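Sulfonate ABC transporter, periplasmic sulfonate-binding protein SsuA (Methylobacillus flagellatus, PDB 3UIF) probably binds sulfonates or related sulfate esters in the periplasm and delivers them to an ABC transporter for uptake. Local coordinates at residues Q90-W95 / V204-D209; I217-V222 / P307-T312. All blocks are in the same frame, centred on the assembly; numbering follows the deposited sequence.

Contact 1 (Q90-W95 / V204-D209); sequences QLVAPW and VWARND
Gln90 and Ala206 form a hydrogen-bonded pair of an antiparallel strand pairing. Their two hydrogen bonds, Gln90 N to Ala206 O and Ala206 N to Gln90 O, are both 2.8 Å. Further along, Val92 and Ala93 both face Val204, which makes a classic beta bulge. Val204 O receives Val92 N at 2.9 Å and Ala93 N only weakly, while Val204 N donates to Ala93 O at 2.7 Å.

One side-chain bond continues the polar pairing past the strand end. Gln90 NE2 donates to Asn208 OD1 at 2.8 Å, approaching from above the carbonyl plane, with the two amide planes turned 38° apart. Gln90 OE1 turns instead to Asn306.

The apolar contacts divide between the faces of the sheet. Leu91 lies over one face of the Trp205 indole: its CB sits 3.8 Å from the centroid of the six-membered ring, a CH-pi contact, and CG anti to the backbone N (chi1 -179°) carries CD1 over the same indole face, near CE2 and NE1. On the other face Ala93 CB meets Val204 CB at 3.9 Å. At the bulge, Val92 CG2 touches Val204 CG1 and its CG1 touches Ala206 CB; helix 215-233 packs on Val92, Ala93 and Val204.

Strand 202-207, antiparallel between strands 71-75 and 89-94, is the reversed strand characteristic of the first lobe in type II periplasmic binding proteins.

Contact 2 (I217-V222 / P307-T312); sequences ITQAIV and PHFVAT
Thr218 meets the ring of Phe309 where helix 215-233 packs against helix 308-316, a helix pair packed beside strand 89-94 whose short segments cross at -60° with axes 9.2 Å apart. With OG1 at chi1 -59°, CG2 stands anti to the backbone N and lies over the centre of the phenyl face, 3.6 Å from the ring centroid, in a CH-pi contact. The threonine hydroxyl is hydrogen-bonded to Asn214 O, four residues back, while CG2 and CB face the ring. His308 CD2 lies over the rim of the opposite ring face.

Gln219 supplies the polar link. Its chain leaves the backbone extended and then bends at chi2 (63°), bringing the amide across to the second helix. NE2 donates to Phe309 O at 3.1 Å along a nearly straight line, on a lone pair in the carbonyl plane, and it is also hydrogen-bonded to Thr223 OG1. The amide oxygen OE1 faces the edge of the Phe309 ring near CD1 and the side chain of Thr312. That threonine's own hydroxyl goes back to His308 O, which also accepts the backbone N of Thr312 from the other face of its plane.

Val222 closes the interface a turn later. Its CG2 lies 3.6 Å from Phe309 CB, and the other methyl, CG1, meets Val310 CG2 at 4.0 Å.

From the N terminus, the chain first lays down strands 6-17, 44-51 and 71-75, then strand 89-94. It leaves for the five-strand sheet, where strands 102-106 to 185-190 lie, and returns as strand 202-207, so contact 1 closes a loop spanning the second sheet. Helix 208-213 then leads straight into helix 215-233, where contact 2 opens; an excursion of helices and loops, without strands, ends at helix 308-316. The two loops thus follow one another and do not cross, yet the contacts meet in space, with centres about 10 Å apart. Val92 packs on Val222, Phe309 and Val310, joining the bulged sheet edge to both helices.

Contact 1 (Q90-W95 / V204-D209)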
loop_
_atom_site.group_PDB
_atom_site.type_symbol
_atom_site.label_atom_id
_atom_site.label_comp_id
_atom_site.label_asym_id
_atom_site.label_seq_id
_atom_site.Cartn_x
_atom_site.Cartn_y
_atom_site.Cartn_z
ATOM N N GLN A 90 -15.558 0.487 1.000
ATOM C CA GLN A 90 -15.171 0.183 2.391
ATOM C C GLN A 90 -13.929 -0.685 2.420
ATOM O O GLN A 90 -13.797 -1.593 1.591
ATOM C CB GLN A 90 -16.209 -0.723 3.023
ATOM C CG GLN A 90 -17.218 -0.119 3.934
ATOM C CD GLN A 90 -18.407 -1.058 4.042
ATOM O OE1 GLN A 90 -18.359 -2.060 4.758
ATOM N NE2 GLN A 90 -19.485 -0.747 3.310
ATOM N N LEU A 91 -13.062 -0.475 3.408
ATOM C CA LEU A 91 -11.956 -1.398 3.648
ATOM C C LEU A 91 -12.460 -2.581 4.492
ATOM O O LEU A 91 -12.829 -2.394 5.666
ATOM C CB LEU A 91 -10.786 -0.691 4.341
ATOM C CG LEU A 91 -9.544 -1.541 4.632
ATOM C CD1 LEU A 91 -8.868 -2.012 3.346
ATOM C CD2 LEU A 91 -8.569 -0.736 5.471
ATOM N N VAL A 92 -12.481 -3.782 3.891
ATOM C CA VAL A 92 -12.956 -5.003 4.577
ATOM C C VAL A 92 -11.835 -5.970 4.974
ATOM O O VAL A 92 -12.078 -6.928 5.713
ATOM C CB VAL A 92 -14.041 -5.761 3.789
ATOM C CG1 VAL A 92 -15.323 -4.929 3.689
ATOM C CG2 VAL A 92 -13.525 -6.197 2.417
ATOM N N ALA A 93 -10.627 -5.716 4.470
ATOM C CA ALA A 93 -9.418 -6.442 4.868
ATOM C C ALA A 93 -8.158 -5.622 4.543
ATOM O O ALA A 93 -7.754 -5.532 3.370
ATOM C CB ALA A 93 -9.357 -7.816 4.199
ATOM N N PRO A 94 -7.551 -5.001 5.576
ATOM C CA PRO A 94 -6.298 -4.282 5.411
ATOM C C PRO A 94 -5.203 -5.283 5.062
ATOM O O PRO A 94 -5.168 -6.366 5.655
ATOM C CB PRO A 94 -6.046 -3.673 6.798
ATOM C CG PRO A 94 -7.354 -3.709 7.506
ATOM C CD PRO A 94 -8.033 -4.928 6.965
ATOM N N TRP A 95 -4.338 -4.936 4.105
ATOM C CA TRP A 95 -3.290 -5.853 3.688
ATOM C C TRP A 95 -1.989 -5.688 4.458
ATOM O O TRP A 95 -0.991 -6.354 4.177
ATOM C CB TRP A 95 -3.083 -5.787 2.176
ATOM C CG TRP A 95 -2.531 -4.486 1.617
ATOM C CD1 TRP A 95 -1.863 -3.466 2.300
ATOM C CD2 TRP A 95 -2.545 -4.049 0.213
ATOM N NE1 TRP A 95 -1.493 -2.463 1.447
ATOM C CE2 TRP A 95 -1.854 -2.747 0.182
ATOM C CE3 TRP A 95 -3.031 -4.588 -0.984
ATOM C CZ2 TRP A 95 -1.686 -2.024 -1.002
ATOM C CZ3 TRP A 95 -2.847 -3.854 -2.169
ATOM C CH2 TRP A 95 -2.188 -2.601 -2.172
ATOM N N VAL A 204 -8.193 -4.827 0.795
ATOM C CA VAL A 204 -9.357 -5.293 0.069
ATOM C C VAL A 204 -10.512 -4.357 0.311
ATOM O O VAL A 204 -11.012 -4.239 1.434
ATOM C CB VAL A 204 -9.755 -6.721 0.476
ATOM C CG1 VAL A 204 -10.991 -7.163 -0.281
ATOM C CG2 VAL A 204 -8.609 -7.697 0.234
ATOM N N TRP A 205 -10.918 -3.685 -0.757
ATOM C CA TRP A 205 -12.002 -2.712 -0.719
ATOM C C TRP A 205 -13.262 -3.267 -1.339
ATOM O O TRP A 205 -13.232 -3.929 -2.383
ATOM C CB TRP A 205 -11.566 -1.408 -1.402
ATOM C CG TRP A 205 -10.435 -0.716 -0.679
ATOM C CD1 TRP A 205 -9.067 -0.961 -0.794
ATOM C CD2 TRP A 205 -10.541 0.370 0.298
ATOM N NE1 TRP A 205 -8.348 -0.129 0.029
ATOM C CE2 TRP A 205 -9.171 0.692 0.709
ATOM C CE3 TRP A 205 -11.598 1.081 0.860
ATOM C CZ2 TRP A 205 -8.897 1.683 1.635
ATOM C CZ3 TRP A 205 -11.310 2.082 1.796
ATOM C CH2 TRP A 205 -9.987 2.366 2.180
ATOM N N ALA A 206 -14.387 -3.012 -0.690
ATOM C CA ALA A 206 -15.662 -3.537 -1.141
ATOM C C ALA A 206 -16.642 -2.417 -1.444
ATOM O O ALA A 206 -16.705 -1.415 -0.712
ATOM C CB ALA A 206 -16.237 -4.463 -0.098
ATOM N N ARG A 207 -17.403 -2.595 -2.528
ATOM C CA ARG A 207 -18.494 -1.694 -2.872
ATOM C C ARG A 207 -19.573 -1.722 -1.772
ATOM O O ARG A 207 -20.054 -2.781 -1.389
ATOM C CB ARG A 207 -19.049 -2.056 -4.246
ATOM C CG ARG A 207 -19.914 -0.983 -4.882
ATOM C CD ARG A 207 -20.127 -1.228 -6.371
ATOM N NE ARG A 207 -20.368 -2.640 -6.670
ATOM C CZ ARG A 207 -21.538 -3.270 -6.560
ATOM N NH1 ARG A 207 -22.641 -2.643 -6.159
ATOM N NH2 ARG A 207 -21.598 -4.556 -6.851
ATOM N N ASN A 208 -19.910 -0.549 -1.241
ATOM C CA ASN A 208 -20.785 -0.434 -0.076
ATOM C C ASN A 208 -22.100 -1.181 -0.251
ATOM O O ASN A 208 -22.525 -1.920 0.642
ATOM C CB ASN A 208 -21.015 1.038 0.278
ATOM C CG ASN A 208 -19.780 1.694 0.908
ATOM O OD1 ASN A 208 -18.810 1.029 1.281
ATOM N ND2 ASN A 208 -19.823 3.015 1.033
ATOM N N ASP A 209 -22.711 -0.989 -1.420
ATOM C CA ASP A 209 -23.931 -1.671 -1.835
ATOM C C ASP A 209 -23.764 -3.177 -1.945
ATOM O O ASP A 209 -24.724 -3.925 -1.751
ATOM C CB ASP A 209 -24.361 -1.173 -3.212
ATOM C CG ASP A 209 -25.086 0.145 -3.163
ATOM O OD1 ASP A 209 -25.414 0.659 -4.259
ATOM O OD2 ASP A 209 -25.330 0.662 -2.046
#

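Contact 2 (I217-V222 / P307-T312)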
loop_
_atom_site.group_PDB
_atom_site.type_symbol
_atom_site.label_atom_id
_atom_site.label_comp_id
_atom_site.label_asym_id
_atom_site.label_seq_id
_atom_site.Cartn_x
_atom_site.Cartn_y
_atom_site.Cartn_z
ATOM N N ILE A 217 -21.248 -13.557 1.508
ATOM C CA ILE A 217 -20.200 -13.612 0.485
ATOM C C ILE A 217 -18.987 -12.762 0.852
ATOM O O ILE A 217 -17.844 -13.198 0.669
ATOM C CB ILE A 217 -20.737 -13.182 -0.903
ATOM C CG1 ILE A 217 -21.696 -14.240 -1.450
ATOM C CG2 ILE A 217 -19.592 -12.919 -1.881
ATOM C CD1 ILE A 217 -22.360 -13.838 -2.740
ATOM N N THR A 218 -19.241 -11.549 1.348
ATOM C CA THR A 218 -18.165 -10.642 1.738
ATOM C C THR A 218 -17.299 -11.350 2.758
ATOM O O THR A 218 -16.078 -11.326 2.668
ATOM C CB THR A 218 -18.692 -9.307 2.309
ATOM O OG1 THR A 218 -19.503 -8.642 1.328
ATOM C CG2 THR A 218 -17.529 -8.380 2.712
ATOM N N GLN A 219 -17.952 -12.010 3.707
ATOM C CA GLN A 219 -17.274 -12.778 4.746
ATOM C C GLN A 219 -16.442 -13.918 4.166
ATOM O O GLN A 219 -15.315 -14.147 4.599
ATOM C CB GLN A 219 -18.279 -13.329 5.751
ATOM C CG GLN A 219 -17.628 -14.027 6.936
ATOM C CD GLN A 219 -16.790 -13.079 7.763
ATOM O OE1 GLN A 219 -17.318 -12.165 8.408
ATOM N NE2 GLN A 219 -15.462 -13.281 7.739
ATOM N N ALA A 220 -16.994 -14.622 3.189
ATOM C CA ALA A 220 -16.309 -15.749 2.607
ATOM C C ALA A 220 -15.010 -15.257 1.970
ATOM O O ALA A 220 -13.947 -15.864 2.142
ATOM C CB ALA A 220 -17.203 -16.452 1.606
ATOM N N ILE A 221 -15.094 -14.115 1.289
ATOM C CA ILE A 221 -13.919 -13.463 0.701
ATOM C C ILE A 221 -12.859 -13.067 1.727
ATOM O O ILE A 221 -11.684 -13.406 1.576
ATOM C CB ILE A 221 -14.337 -12.291 -0.199
ATOM C CG1 ILE A 221 -14.583 -12.822 -1.596
ATOM C CG2 ILE A 221 -13.262 -11.214 -0.287
ATOM C CD1 ILE A 221 -15.761 -12.175 -2.258
ATOM N N VAL A 222 -13.281 -12.365 2.770
ATOM C CA VAL A 222 -12.375 -11.972 3.852
ATOM C C VAL A 222 -11.747 -13.172 4.581
ATOM O O VAL A 222 -10.524 -13.221 4.772
ATOM C CB VAL A 222 -13.047 -11.018 4.855
ATOM C CG1 VAL A 222 -12.037 -10.583 5.900
ATOM C CG2 VAL A 222 -13.629 -9.803 4.131
ATOM N N PRO A 307 -14.385 -3.065 10.316
ATOM C CA PRO A 307 -13.624 -4.142 10.971
ATOM C C PRO A 307 -14.401 -5.440 11.243
ATOM O O PRO A 307 -13.825 -6.392 11.777
ATOM C CB PRO A 307 -13.197 -3.505 12.305
ATOM C CG PRO A 307 -14.294 -2.543 12.606
ATOM C CD PRO A 307 -14.789 -2.021 11.278
ATOM N N HIS A 308 -15.680 -5.489 10.883
ATOM C CA HIS A 308 -16.528 -6.638 11.245
ATOM C C HIS A 308 -16.105 -7.967 10.650
ATOM O O HIS A 308 -16.234 -9.003 11.304
ATOM C CB HIS A 308 -18.017 -6.348 10.964
ATOM C CG HIS A 308 -18.908 -7.576 11.031
ATOM N ND1 HIS A 308 -19.192 -8.213 12.194
ATOM C CD2 HIS A 308 -19.573 -8.291 10.016
ATOM C CE1 HIS A 308 -20.009 -9.274 11.941
ATOM N NE2 HIS A 308 -20.238 -9.320 10.608
ATOM N N PHE A 309 -15.592 -7.948 9.422
ATOM C CA PHE A 309 -15.236 -9.177 8.703
ATOM C C PHE A 309 -13.919 -9.839 9.134
ATOM O O PHE A 309 -13.816 -11.074 9.134
ATOM C CB PHE A 309 -15.264 -8.933 7.192
ATOM C CG PHE A 309 -16.591 -8.463 6.707
ATOM C CD1 PHE A 309 -17.652 -9.358 6.571
ATOM C CD2 PHE A 309 -16.810 -7.115 6.446
ATOM C CE1 PHE A 309 -18.905 -8.918 6.152
ATOM C CE2 PHE A 309 -18.059 -6.668 6.019
ATOM C CZ PHE A 309 -19.112 -7.575 5.876
ATOM N N VAL A 310 -12.928 -9.020 9.483
ATOM C CA VAL A 310 -11.653 -9.501 9.990
ATOM C C VAL A 310 -11.833 -10.079 11.411
ATOM O O VAL A 310 -11.309 -11.163 11.739
ATOM C CB VAL A 310 -10.606 -8.373 9.950
ATOM C CG1 VAL A 310 -9.427 -8.654 10.882
ATOM C CG2 VAL A 310 -10.164 -8.120 8.510
ATOM N N ALA A 311 -12.598 -9.356 12.235
ATOM C CA ALA A 311 -13.020 -9.827 13.554
ATOM C C ALA A 311 -13.689 -11.211 13.466
ATOM O O ALA A 311 -13.282 -12.137 14.186
ATOM C CB ALA A 311 -13.941 -8.812 14.214
ATOM N N THR A 312 -14.694 -11.358 12.591
ATOM C CA THR A 312 -15.358 -12.660 12.422
ATOM C C THR A 312 -14.347 -13.718 11.943
ATOM O O THR A 312 -14.276 -14.823 12.502
ATOM C CB THR A 312 -16.595 -12.586 11.486
ATOM O OG1 THR A 312 -17.561 -11.689 12.040
ATOM C CG2 THR A 312 -17.253 -13.951 11.310
HETATM O O HOH W 1 -19.692 -11.754 9.230
#